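Local coordinates for protein phosphodiesterase (Salpingoeca rosetta, PDB 7D7P) that is a cyclic nucleotide phosphodiesterase family member, an all-alpha protein of the HD superfamily that carries a zinc and a magnesium ion, at residues Q75-I80 against V134-M139. Numbering follows the deposited sequence.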
ATOM      1  N   GLN A  75      30.019 -17.930  19.757  1.00 18.62           N
ATOM      2  CA  GLN A  75      30.598 -17.850  21.094  1.00 24.34           C
ATOM      3  C   GLN A  75      29.638 -17.185  22.076  1.00 29.77           C
ATOM      4  O   GLN A  75      29.397 -17.706  23.170  1.00 23.63           O
ATOM      5  CB  GLN A  75      31.926 -17.095  21.047  1.00 19.89           C
ATOM      6  N   GLU A  76      29.074 -16.034  21.699  1.00 21.23           N
ATOM      7  CA  GLU A  76      28.268 -15.271  22.647  1.00 18.99           C
ATOM      8  C   GLU A  76      26.921 -15.933  22.924  1.00 26.80           C
ATOM      9  O   GLU A  76      26.347 -15.728  24.000  1.00 26.35           O
ATOM     10  CB  GLU A  76      28.079 -13.843  22.139  1.00 24.57           C
ATOM     11  CG  GLU A  76      29.388 -13.062  22.080  1.00 27.09           C
ATOM     12  CD  GLU A  76      29.185 -11.567  21.939  1.00 30.71           C
ATOM     13  OE1 GLU A  76      30.189 -10.853  21.743  1.00 35.15           O
ATOM     14  OE2 GLU A  76      28.026 -11.107  22.023  1.00 28.09           O
ATOM     15  N   LEU A  77      26.404 -16.725  21.986  1.00 24.28           N
ATOM     16  CA  LEU A  77      25.180 -17.484  22.222  1.00 20.04           C
ATOM     17  C   LEU A  77      25.423 -18.773  22.996  1.00 21.57           C
ATOM     18  O   LEU A  77      24.463 -19.512  23.245  1.00 22.93           O
ATOM     19  CB  LEU A  77      24.487 -17.802  20.894  1.00 21.79           C
ATOM     20  CG  LEU A  77      23.853 -16.601  20.192  1.00 26.86           C
ATOM     21  CD1 LEU A  77      23.317 -16.991  18.824  1.00 26.92           C
ATOM     22  CD2 LEU A  77      22.750 -16.008  21.061  1.00 20.00           C
ATOM     23  N   HIS A  78      26.673 -19.057  23.364  1.00 23.88           N
ATOM     24  CA  HIS A  78      27.087 -20.169  24.217  1.00 28.60           C
ATOM     25  C   HIS A  78      26.942 -21.535  23.557  1.00 28.34           C
ATOM     26  O   HIS A  78      27.041 -22.557  24.247  1.00 20.35           O
ATOM     27  CB  HIS A  78      26.332 -20.170  25.553  1.00 24.45           C
ATOM     28  CG  HIS A  78      26.384 -18.861  26.279  1.00 37.80           C
ATOM     29  ND1 HIS A  78      27.553 -18.341  26.793  1.00 42.05           N
ATOM     30  CD2 HIS A  78      25.412 -17.966  26.577  1.00 36.70           C
ATOM     31  CE1 HIS A  78      27.300 -17.182  27.373  1.00 42.49           C
ATOM     32  NE2 HIS A  78      26.008 -16.931  27.257  1.00 40.98           N
ATOM     33  N   VAL A  79      26.738 -21.594  22.238  1.00 21.35           N
ATOM     34  CA  VAL A  79      26.557 -22.892  21.591  1.00 22.34           C
ATOM     35  C   VAL A  79      27.878 -23.644  21.496  1.00 19.90           C
ATOM     36  O   VAL A  79      27.892 -24.882  21.453  1.00 17.05           O
ATOM     37  CB  VAL A  79      25.903 -22.726  20.206  1.00 26.48           C
ATOM     38  CG1 VAL A  79      24.553 -22.042  20.339  1.00 24.10           C
ATOM     39  CG2 VAL A  79      26.811 -21.946  19.271  1.00 23.94           C
ATOM     40  N   ILE A  80      29.003 -22.928  21.462  1.00 17.67           N
ATOM     41  CA  ILE A  80      30.306 -23.589  21.410  1.00 19.79           C
ATOM     42  C   ILE A  80      30.531 -24.417  22.670  1.00 23.93           C
ATOM     43  O   ILE A  80      30.926 -25.588  22.604  1.00 22.79           O
ATOM     44  CB  ILE A  80      31.427 -22.553  21.205  1.00 22.48           C
ATOM     45  CG1 ILE A  80      31.331 -21.935  19.809  1.00 22.47           C
ATOM     46  CG2 ILE A  80      32.795 -23.189  21.415  1.00 20.35           C
ATOM     47  CD1 ILE A  80      32.418 -20.924  19.506  1.00 17.16           C
ATOM     48  N   VAL A 134      19.526 -27.177  20.939  1.00 20.58           N
ATOM     49  CA  VAL A 134      19.811 -27.809  19.655  1.00 18.23           C
ATOM     50  C   VAL A 134      19.214 -26.992  18.514  1.00 21.97           C
ATOM     51  O   VAL A 134      19.854 -26.796  17.474  1.00 22.29           O
ATOM     52  CB  VAL A 134      19.302 -29.263  19.650  1.00 24.34           C
ATOM     53  CG1 VAL A 134      19.301 -29.829  18.237  1.00 19.50           C
ATOM     54  CG2 VAL A 134      20.155 -30.129  20.568  1.00 26.24           C
ATOM     55  N   GLU A 135      17.990 -26.487  18.695  1.00 18.89           N
ATOM     56  CA  GLU A 135      17.365 -25.670  17.658  1.00 16.05           C
ATOM     57  C   GLU A 135      18.113 -24.358  17.448  1.00 18.74           C
ATOM     58  O   GLU A 135      18.146 -23.842  16.326  1.00 21.95           O
ATOM     59  CB  GLU A 135      15.900 -25.401  18.010  1.00 19.53           C
ATOM     60  CG  GLU A 135      15.017 -26.643  17.984  1.00 14.04           C
ATOM     61  CD  GLU A 135      13.701 -26.448  18.714  1.00 22.35           C
ATOM     62  OE1 GLU A 135      13.529 -25.398  19.374  1.00 15.91           O
ATOM     63  OE2 GLU A 135      12.840 -27.350  18.635  1.00 22.05           O
ATOM     64  N   LEU A 136      18.720 -23.812  18.502  1.00 17.21           N
ATOM     65  CA  LEU A 136      19.514 -22.596  18.349  1.00 21.69           C
ATOM     66  C   LEU A 136      20.734 -22.849  17.475  1.00 20.39           C
ATOM     67  O   LEU A 136      21.023 -22.075  16.555  1.00 19.35           O
ATOM     68  CB  LEU A 136      19.933 -22.065  19.720  1.00 18.19           C
ATOM     69  CG  LEU A 136      20.818 -20.818  19.723  1.00 19.04           C
ATOM     70  CD1 LEU A 136      20.096 -19.640  19.084  1.00 14.79           C
ATOM     71  CD2 LEU A 136      21.264 -20.480  21.142  1.00 26.31           C
ATOM     72  N   LEU A 137      21.467 -23.933  17.753  1.00 16.15           N
ATOM     73  CA  LEU A 137      22.594 -24.306  16.905  1.00 20.00           C
ATOM     74  C   LEU A 137      22.142 -24.564  15.474  1.00 14.44           C
ATOM     75  O   LEU A 137      22.834 -24.190  14.520  1.00 15.69           O
ATOM     76  CB  LEU A 137      23.295 -25.538  17.479  1.00 17.92           C
ATOM     77  CG  LEU A 137      24.414 -26.166  16.645  1.00 17.72           C
ATOM     78  CD1 LEU A 137      25.587 -25.205  16.501  1.00 16.51           C
ATOM     79  CD2 LEU A 137      24.867 -27.486  17.257  1.00 15.99           C
ATOM     80  N   ALA A 138      20.975 -25.194  15.304  1.00 12.59           N
ATOM     81  CA  ALA A 138      20.465 -25.467  13.965  1.00 18.83           C
ATOM     82  C   ALA A 138      20.131 -24.185  13.211  1.00 12.61           C
ATOM     83  O   ALA A 138      20.313 -24.121  11.990  1.00 19.17           O
ATOM     84  CB  ALA A 138      19.230 -26.365  14.042  1.00 11.64           C
ATOM     85  N   MET A 139      19.637 -23.161  13.909  1.00 15.66           N
ATOM     86  CA  MET A 139      19.287 -21.918  13.230  1.00 14.42           C
ATOM     87  C   MET A 139      20.530 -21.185  12.740  1.00 16.20           C
ATOM     88  O   MET A 139      20.502 -20.548  11.681  1.00 16.32           O
ATOM     89  CB  MET A 139      18.463 -21.026  14.158  1.00 12.15           C
ATOM     90  CG  MET A 139      17.070 -21.572  14.448  1.00 18.96           C
ATOM     91  SD  MET A 139      16.098 -21.805  12.946  1.00 26.77           S
ATOM     92  CE  MET A 139      15.836 -20.098  12.468  1.00 23.75           C
TER
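Leu136 lays its CD2 methyl against Val79 CG1 at 3.7 Å, the two side chains crossing at about a right angle. Val79 opens the short helix 79-82, just after a Schellman motif ends helix 63-76: His78 takes a positive phi of 70° and its N returns to Gln75 O at 3.0 Å, while the same residue serves as N-cap of the next helix. The turn between the two helices leaves Leu77 and Val79 both pointing toward helix 133-145, part of the all-helical phosphodiesterase fold. With CG anti to the backbone N (chi1 178°), Leu136 reaches across to them, and its two methyls meet different partners. CD2 sits by Val79 and also approaches Leu77 O at 3.9 Å, whereas CD1 meets Leu77 CD1 at 4.2 Å. No hydrogen bond joins the segments; methyl packing does most of it, and all four touching residues are buried. Helix 109-126 extends it, with Tyr120 and Thr124 against Leu77 and Leu123 against Leu136; Phe74 touches both Val79 and Leu137. On helix 133-145, the next residue gives a looser touch, Leu137 CD1 lying 4.4 Å from Val79 CG2.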